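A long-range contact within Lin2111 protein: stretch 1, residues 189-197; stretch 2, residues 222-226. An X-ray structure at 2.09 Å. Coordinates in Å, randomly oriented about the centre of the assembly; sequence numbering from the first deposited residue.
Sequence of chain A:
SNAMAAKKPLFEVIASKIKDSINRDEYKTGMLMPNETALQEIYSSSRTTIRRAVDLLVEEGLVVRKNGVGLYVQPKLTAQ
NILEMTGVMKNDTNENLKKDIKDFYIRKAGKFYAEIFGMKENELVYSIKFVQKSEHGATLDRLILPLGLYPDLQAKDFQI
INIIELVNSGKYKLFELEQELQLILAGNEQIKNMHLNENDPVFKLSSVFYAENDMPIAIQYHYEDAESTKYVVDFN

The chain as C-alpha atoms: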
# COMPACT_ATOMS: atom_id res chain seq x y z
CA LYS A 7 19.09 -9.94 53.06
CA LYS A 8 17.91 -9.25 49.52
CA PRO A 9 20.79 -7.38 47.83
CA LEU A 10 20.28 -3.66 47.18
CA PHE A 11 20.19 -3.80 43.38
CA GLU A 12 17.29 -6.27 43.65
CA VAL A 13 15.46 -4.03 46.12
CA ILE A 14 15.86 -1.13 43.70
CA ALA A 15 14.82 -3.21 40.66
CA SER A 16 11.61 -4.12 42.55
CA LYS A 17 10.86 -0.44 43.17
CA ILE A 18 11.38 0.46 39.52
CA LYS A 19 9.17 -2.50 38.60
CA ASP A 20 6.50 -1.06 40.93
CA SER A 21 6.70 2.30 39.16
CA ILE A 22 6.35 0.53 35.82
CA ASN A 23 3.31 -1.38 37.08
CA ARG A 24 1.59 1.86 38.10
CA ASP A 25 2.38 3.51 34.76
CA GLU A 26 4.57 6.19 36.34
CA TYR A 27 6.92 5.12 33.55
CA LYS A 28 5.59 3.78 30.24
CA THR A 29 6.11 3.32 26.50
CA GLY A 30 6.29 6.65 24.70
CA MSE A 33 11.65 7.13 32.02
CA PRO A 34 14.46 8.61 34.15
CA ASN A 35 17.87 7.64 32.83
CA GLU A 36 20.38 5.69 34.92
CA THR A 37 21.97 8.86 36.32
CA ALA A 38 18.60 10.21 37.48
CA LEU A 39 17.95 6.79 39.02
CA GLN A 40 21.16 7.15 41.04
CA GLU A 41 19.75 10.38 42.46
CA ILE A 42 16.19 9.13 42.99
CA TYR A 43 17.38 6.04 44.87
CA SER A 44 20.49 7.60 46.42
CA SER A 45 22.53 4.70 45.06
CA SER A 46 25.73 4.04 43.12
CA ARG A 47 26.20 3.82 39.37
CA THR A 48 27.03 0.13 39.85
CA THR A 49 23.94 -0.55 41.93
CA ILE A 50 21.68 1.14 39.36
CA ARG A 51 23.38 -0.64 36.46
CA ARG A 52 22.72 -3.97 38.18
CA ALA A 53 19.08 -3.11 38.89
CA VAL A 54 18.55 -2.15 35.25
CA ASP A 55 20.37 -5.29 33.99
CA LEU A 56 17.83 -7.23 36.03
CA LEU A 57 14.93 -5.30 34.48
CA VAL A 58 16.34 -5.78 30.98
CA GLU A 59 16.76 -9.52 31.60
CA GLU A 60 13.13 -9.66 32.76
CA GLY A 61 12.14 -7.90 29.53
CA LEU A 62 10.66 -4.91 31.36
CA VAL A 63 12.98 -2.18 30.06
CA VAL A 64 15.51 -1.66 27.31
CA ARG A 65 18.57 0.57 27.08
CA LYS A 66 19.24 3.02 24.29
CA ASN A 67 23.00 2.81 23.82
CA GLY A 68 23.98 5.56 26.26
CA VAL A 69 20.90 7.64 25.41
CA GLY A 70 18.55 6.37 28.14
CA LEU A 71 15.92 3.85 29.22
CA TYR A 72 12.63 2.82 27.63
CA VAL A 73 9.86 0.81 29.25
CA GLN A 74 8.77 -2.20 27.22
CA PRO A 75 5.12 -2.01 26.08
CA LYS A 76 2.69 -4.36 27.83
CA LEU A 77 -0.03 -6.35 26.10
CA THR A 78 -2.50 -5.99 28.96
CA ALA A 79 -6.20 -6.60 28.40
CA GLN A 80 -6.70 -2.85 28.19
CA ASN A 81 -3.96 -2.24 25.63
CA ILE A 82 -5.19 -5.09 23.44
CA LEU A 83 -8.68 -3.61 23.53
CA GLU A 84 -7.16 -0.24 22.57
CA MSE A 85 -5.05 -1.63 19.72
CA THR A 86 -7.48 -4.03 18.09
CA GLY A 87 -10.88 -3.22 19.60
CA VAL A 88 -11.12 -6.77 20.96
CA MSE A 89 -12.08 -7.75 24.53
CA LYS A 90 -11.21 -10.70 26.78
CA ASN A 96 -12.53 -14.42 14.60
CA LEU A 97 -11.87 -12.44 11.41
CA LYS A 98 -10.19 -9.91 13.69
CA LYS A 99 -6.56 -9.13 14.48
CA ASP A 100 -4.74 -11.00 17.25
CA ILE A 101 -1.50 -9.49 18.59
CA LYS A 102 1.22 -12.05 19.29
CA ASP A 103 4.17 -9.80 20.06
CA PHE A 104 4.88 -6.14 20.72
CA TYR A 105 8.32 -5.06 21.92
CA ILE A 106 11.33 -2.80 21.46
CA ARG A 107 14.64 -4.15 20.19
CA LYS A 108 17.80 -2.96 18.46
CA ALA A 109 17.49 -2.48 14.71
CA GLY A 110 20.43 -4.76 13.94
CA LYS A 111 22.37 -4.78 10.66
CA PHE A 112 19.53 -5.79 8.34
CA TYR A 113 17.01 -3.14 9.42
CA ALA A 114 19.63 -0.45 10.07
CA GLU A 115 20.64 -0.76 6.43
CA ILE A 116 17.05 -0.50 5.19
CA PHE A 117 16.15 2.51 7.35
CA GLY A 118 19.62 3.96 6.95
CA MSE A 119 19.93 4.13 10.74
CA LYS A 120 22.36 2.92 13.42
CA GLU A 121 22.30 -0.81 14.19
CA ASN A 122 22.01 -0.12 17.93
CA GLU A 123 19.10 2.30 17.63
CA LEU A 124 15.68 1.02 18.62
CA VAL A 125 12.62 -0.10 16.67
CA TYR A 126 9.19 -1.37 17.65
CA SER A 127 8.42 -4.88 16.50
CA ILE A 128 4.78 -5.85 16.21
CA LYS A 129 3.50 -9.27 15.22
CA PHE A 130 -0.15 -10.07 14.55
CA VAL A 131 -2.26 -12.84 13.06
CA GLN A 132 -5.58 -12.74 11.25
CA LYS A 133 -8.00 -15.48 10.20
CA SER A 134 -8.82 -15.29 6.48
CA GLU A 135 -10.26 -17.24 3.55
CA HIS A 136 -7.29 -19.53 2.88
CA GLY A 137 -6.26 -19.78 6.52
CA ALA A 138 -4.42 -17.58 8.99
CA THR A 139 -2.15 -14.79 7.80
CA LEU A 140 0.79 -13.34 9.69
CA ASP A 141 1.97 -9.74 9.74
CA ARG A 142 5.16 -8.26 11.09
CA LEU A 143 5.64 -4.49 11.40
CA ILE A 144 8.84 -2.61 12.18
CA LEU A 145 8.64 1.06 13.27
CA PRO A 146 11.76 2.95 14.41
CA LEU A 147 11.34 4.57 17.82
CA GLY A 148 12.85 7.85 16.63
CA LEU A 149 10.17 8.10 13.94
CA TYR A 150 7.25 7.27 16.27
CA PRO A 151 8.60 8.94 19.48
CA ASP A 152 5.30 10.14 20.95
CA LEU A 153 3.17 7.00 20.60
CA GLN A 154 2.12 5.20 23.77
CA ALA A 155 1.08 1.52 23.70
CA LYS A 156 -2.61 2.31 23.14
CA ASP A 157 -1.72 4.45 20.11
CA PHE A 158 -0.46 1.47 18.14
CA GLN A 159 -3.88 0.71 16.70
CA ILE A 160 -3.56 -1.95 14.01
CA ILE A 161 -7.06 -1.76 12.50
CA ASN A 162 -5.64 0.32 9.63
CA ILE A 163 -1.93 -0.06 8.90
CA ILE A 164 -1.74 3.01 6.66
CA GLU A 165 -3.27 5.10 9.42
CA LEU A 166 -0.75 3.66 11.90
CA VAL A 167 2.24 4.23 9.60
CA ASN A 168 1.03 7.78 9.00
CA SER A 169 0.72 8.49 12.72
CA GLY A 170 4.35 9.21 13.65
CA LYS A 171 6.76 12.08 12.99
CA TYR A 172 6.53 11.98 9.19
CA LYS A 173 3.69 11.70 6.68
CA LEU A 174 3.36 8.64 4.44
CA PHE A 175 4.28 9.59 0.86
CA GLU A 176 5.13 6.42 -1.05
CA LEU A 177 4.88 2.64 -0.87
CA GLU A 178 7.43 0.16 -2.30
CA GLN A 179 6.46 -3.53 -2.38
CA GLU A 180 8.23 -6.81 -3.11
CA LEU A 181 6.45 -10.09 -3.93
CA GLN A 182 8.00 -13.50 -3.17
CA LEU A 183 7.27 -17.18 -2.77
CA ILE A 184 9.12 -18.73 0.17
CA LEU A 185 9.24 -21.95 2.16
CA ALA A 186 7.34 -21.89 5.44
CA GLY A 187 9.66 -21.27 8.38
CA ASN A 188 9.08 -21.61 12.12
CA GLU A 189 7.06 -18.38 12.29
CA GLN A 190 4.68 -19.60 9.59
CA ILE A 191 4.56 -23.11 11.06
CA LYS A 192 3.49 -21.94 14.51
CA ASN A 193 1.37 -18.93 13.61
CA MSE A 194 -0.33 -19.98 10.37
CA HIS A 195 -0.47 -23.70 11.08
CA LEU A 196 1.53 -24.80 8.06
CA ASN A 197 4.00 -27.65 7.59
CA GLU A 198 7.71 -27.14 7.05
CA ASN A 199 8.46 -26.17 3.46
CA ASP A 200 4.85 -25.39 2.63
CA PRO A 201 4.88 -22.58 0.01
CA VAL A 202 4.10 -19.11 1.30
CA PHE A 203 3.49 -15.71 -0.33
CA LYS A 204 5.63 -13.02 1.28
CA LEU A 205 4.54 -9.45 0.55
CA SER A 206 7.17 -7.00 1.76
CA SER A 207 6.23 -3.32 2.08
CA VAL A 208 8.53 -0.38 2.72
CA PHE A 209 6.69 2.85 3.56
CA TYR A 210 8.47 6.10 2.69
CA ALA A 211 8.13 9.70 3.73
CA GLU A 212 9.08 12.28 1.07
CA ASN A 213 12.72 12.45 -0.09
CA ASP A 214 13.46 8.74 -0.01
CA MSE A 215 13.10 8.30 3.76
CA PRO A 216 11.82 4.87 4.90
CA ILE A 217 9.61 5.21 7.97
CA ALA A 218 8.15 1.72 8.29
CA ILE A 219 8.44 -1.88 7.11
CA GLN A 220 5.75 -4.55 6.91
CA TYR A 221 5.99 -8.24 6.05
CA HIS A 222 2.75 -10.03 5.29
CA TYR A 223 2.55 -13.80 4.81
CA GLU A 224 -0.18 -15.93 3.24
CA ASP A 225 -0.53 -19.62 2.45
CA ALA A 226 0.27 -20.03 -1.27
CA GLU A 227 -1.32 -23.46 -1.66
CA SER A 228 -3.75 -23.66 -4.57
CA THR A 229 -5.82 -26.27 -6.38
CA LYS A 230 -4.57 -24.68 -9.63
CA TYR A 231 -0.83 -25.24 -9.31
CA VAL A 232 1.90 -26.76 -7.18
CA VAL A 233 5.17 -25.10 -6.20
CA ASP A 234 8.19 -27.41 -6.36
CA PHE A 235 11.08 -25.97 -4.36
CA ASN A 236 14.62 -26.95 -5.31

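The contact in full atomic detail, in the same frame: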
# COMPACT_ATOMS: atom_id res chain seq x y z
N GLU A 189 8.10 -19.39 12.09
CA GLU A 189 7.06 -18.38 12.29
C GLU A 189 5.75 -18.80 11.63
O GLU A 189 4.69 -18.78 12.26
CB GLU A 189 7.51 -17.05 11.68
CG GLU A 189 8.59 -16.33 12.47
CD GLU A 189 8.01 -15.32 13.44
OE1 GLU A 189 8.51 -14.18 13.47
OE2 GLU A 189 7.06 -15.67 14.18
N GLN A 190 5.85 -19.19 10.36
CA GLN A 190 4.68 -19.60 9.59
C GLN A 190 4.11 -20.92 10.11
O GLN A 190 2.90 -21.09 10.20
CB GLN A 190 5.03 -19.70 8.11
CG GLN A 190 5.45 -18.38 7.47
CD GLN A 190 6.88 -17.96 7.84
OE1 GLN A 190 7.75 -18.81 8.05
NE2 GLN A 190 7.12 -16.66 7.91
N ILE A 191 4.99 -21.85 10.47
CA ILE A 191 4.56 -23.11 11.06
C ILE A 191 3.66 -22.84 12.26
O ILE A 191 2.49 -23.24 12.27
CB ILE A 191 5.76 -23.95 11.54
CG1 ILE A 191 6.69 -24.28 10.37
CG2 ILE A 191 5.28 -25.25 12.20
CD1 ILE A 191 5.99 -24.94 9.22
N LYS A 192 4.20 -22.15 13.25
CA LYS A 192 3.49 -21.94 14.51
C LYS A 192 2.27 -21.05 14.38
O LYS A 192 1.21 -21.34 14.94
CB LYS A 192 4.44 -21.39 15.57
CG LYS A 192 5.03 -20.02 15.24
CD LYS A 192 6.07 -19.59 16.26
CE LYS A 192 6.67 -18.24 15.90
NZ LYS A 192 7.80 -17.85 16.80
N ASN A 193 2.40 -19.96 13.63
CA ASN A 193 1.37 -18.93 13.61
C ASN A 193 0.28 -19.12 12.56
O ASN A 193 -0.84 -18.62 12.73
CB ASN A 193 2.00 -17.55 13.49
CG ASN A 193 2.59 -17.07 14.80
OD1 ASN A 193 3.79 -16.82 14.89
ND2 ASN A 193 1.75 -16.95 15.81
N MSE A 194 0.60 -19.83 11.49
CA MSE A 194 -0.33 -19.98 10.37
C MSE A 194 -0.72 -21.44 10.20
O MSE A 194 -1.49 -21.79 9.31
CB MSE A 194 0.29 -19.46 9.08
CG MSE A 194 0.61 -17.98 9.11
SE MSE A 194 1.78 -17.45 7.64
CE MSE A 194 0.57 -17.78 6.13
N HIS A 195 -0.15 -22.28 11.06
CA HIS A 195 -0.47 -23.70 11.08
C HIS A 195 -0.19 -24.34 9.73
O HIS A 195 -1.06 -24.95 9.10
CB HIS A 195 -1.92 -23.91 11.51
CG HIS A 195 -2.22 -23.34 12.87
ND1 HIS A 195 -2.70 -22.06 13.05
CD2 HIS A 195 -2.07 -23.87 14.11
CE1 HIS A 195 -2.85 -21.84 14.34
NE2 HIS A 195 -2.47 -22.91 15.01
N LEU A 196 1.05 -24.18 9.28
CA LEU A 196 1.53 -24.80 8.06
C LEU A 196 2.58 -25.85 8.40
O LEU A 196 3.06 -25.91 9.53
CB LEU A 196 2.13 -23.73 7.13
CG LEU A 196 1.15 -22.68 6.59
CD1 LEU A 196 1.84 -21.73 5.62
CD2 LEU A 196 -0.05 -23.35 5.92
N ASN A 197 2.92 -26.68 7.42
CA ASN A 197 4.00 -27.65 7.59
C ASN A 197 5.30 -27.09 7.06
O ASN A 197 5.28 -26.21 6.20
CB ASN A 197 3.67 -28.95 6.87
CG ASN A 197 2.41 -29.61 7.39
OD1 ASN A 197 2.03 -29.42 8.55
ND2 ASN A 197 1.74 -30.38 6.54
N HIS A 222 4.03 -9.34 5.20
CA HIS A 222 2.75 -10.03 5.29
C HIS A 222 2.89 -11.40 4.63
O HIS A 222 3.45 -11.51 3.54
CB HIS A 222 1.66 -9.19 4.60
CG HIS A 222 0.36 -9.91 4.44
ND1 HIS A 222 -0.54 -10.06 5.47
CD2 HIS A 222 -0.19 -10.52 3.36
CE1 HIS A 222 -1.59 -10.73 5.04
NE2 HIS A 222 -1.41 -11.02 3.76
N TYR A 223 2.39 -12.43 5.30
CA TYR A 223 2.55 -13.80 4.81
C TYR A 223 1.20 -14.46 4.62
O TYR A 223 0.32 -14.34 5.48
CB TYR A 223 3.35 -14.64 5.81
CG TYR A 223 4.75 -14.13 6.10
CD1 TYR A 223 5.84 -14.61 5.39
CD2 TYR A 223 4.97 -13.18 7.09
CE1 TYR A 223 7.12 -14.15 5.66
CE2 TYR A 223 6.24 -12.71 7.36
CZ TYR A 223 7.31 -13.21 6.64
OH TYR A 223 8.58 -12.76 6.91
N GLU A 224 1.04 -15.17 3.51
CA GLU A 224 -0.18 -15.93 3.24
C GLU A 224 0.17 -17.29 2.65
O GLU A 224 1.11 -17.42 1.87
CB GLU A 224 -1.06 -15.20 2.22
CG GLU A 224 -1.70 -13.93 2.72
CD GLU A 224 -2.55 -13.25 1.65
OE1 GLU A 224 -2.78 -13.85 0.57
OE2 GLU A 224 -3.00 -12.11 1.89
N ASP A 225 -0.63 -18.28 3.02
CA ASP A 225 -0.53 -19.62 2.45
C ASP A 225 -0.65 -19.52 0.92
O ASP A 225 -1.58 -18.91 0.41
CB ASP A 225 -1.65 -20.48 3.04
CG ASP A 225 -1.58 -21.93 2.59
OD1 ASP A 225 -0.72 -22.27 1.75
OD2 ASP A 225 -2.41 -22.72 3.08
N ALA A 226 0.30 -20.09 0.19
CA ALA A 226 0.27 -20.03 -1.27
C ALA A 226 -0.32 -21.29 -1.92
O ALA A 226 -0.37 -21.40 -3.14
CB ALA A 226 1.67 -19.74 -1.83

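Stretch 1 opens in a helix that begins earlier in the chain. Residues 222-225 form a strand that also begins before its stretch. The helix crosses the strand steeply, with 72° between their N-to-C directions. The two axes come no closer than 10.3 Å, so side chains must fill the space between them. The CA atoms of Gln-190 and Tyr-223 are 7.8 Å apart, and those of Leu-196 and Asp-225 are 7.9 Å apart.

Within the helix, Asn-193 N donates to Glu-189 O at 2.9 Å, and Met-194 N donates to Gln-190 O, also at 2.9 Å. The pattern then loosens. Ile-191 O accepts two weak hydrogen bonds, from His-195 N at 3.1 Å and from Leu-196 N at 3.4 Å. His-195 has a positive phi of 58° and leaves helical geometry. Leu-196, in the loop that follows, has its CA-to-CB bond toward the strand.

No hydrogen bond joins the two stretches. The contact is made by packing and buries 250 Å², both sides summed. The CA-to-CB bonds of Gln-190 and Met-194, four residues apart, both point toward the strand.

Gln-190 lies over one face of the Tyr-223 ring. Its NE2 is 3.4 Å from Tyr-223 CE1. Its OE1 is hydrogen-bonded to a residue flanking one of the stretches, which helps satisfy this buried amide.

Met-194 is a selenomethionine and reaches three consecutive strand residues. Its SE packs 3.7 Å from Tyr-223 CB, an apolar contact. Its CE continues to the strand backbone, 3.5 Å from Tyr-223 O, 3.5 Å from Glu-224 CA and 3.4 Å from Asp-225 N. The terminal methyl therefore rests against the main chain.

Glu-224 takes part mainly through its backbone, since its CA-to-CB bond points away from the helix. Its OE2 instead accepts a hydrogen bond from His-222 NE2 at 2.7 Å, with an N-H...O angle of 165°. This links side chains two residues apart along the strand.

Leu-196 meets Asp-225, whose CA-to-CB bond points sideways. Leu-196 CD2 lies 3.7 Å from Asp-225 OD2, a van der Waals contact between a methyl and a carboxylate oxygen. Asp-225 OD1 is hydrogen-bonded to a residue flanking one of the stretches.

The CA-to-CB bond of Glu-189 points toward the strand, but its side chain stays out of contact. Its OE2 forms a salt bridge with Lys-192 NZ at 3.5 Å, within the helix.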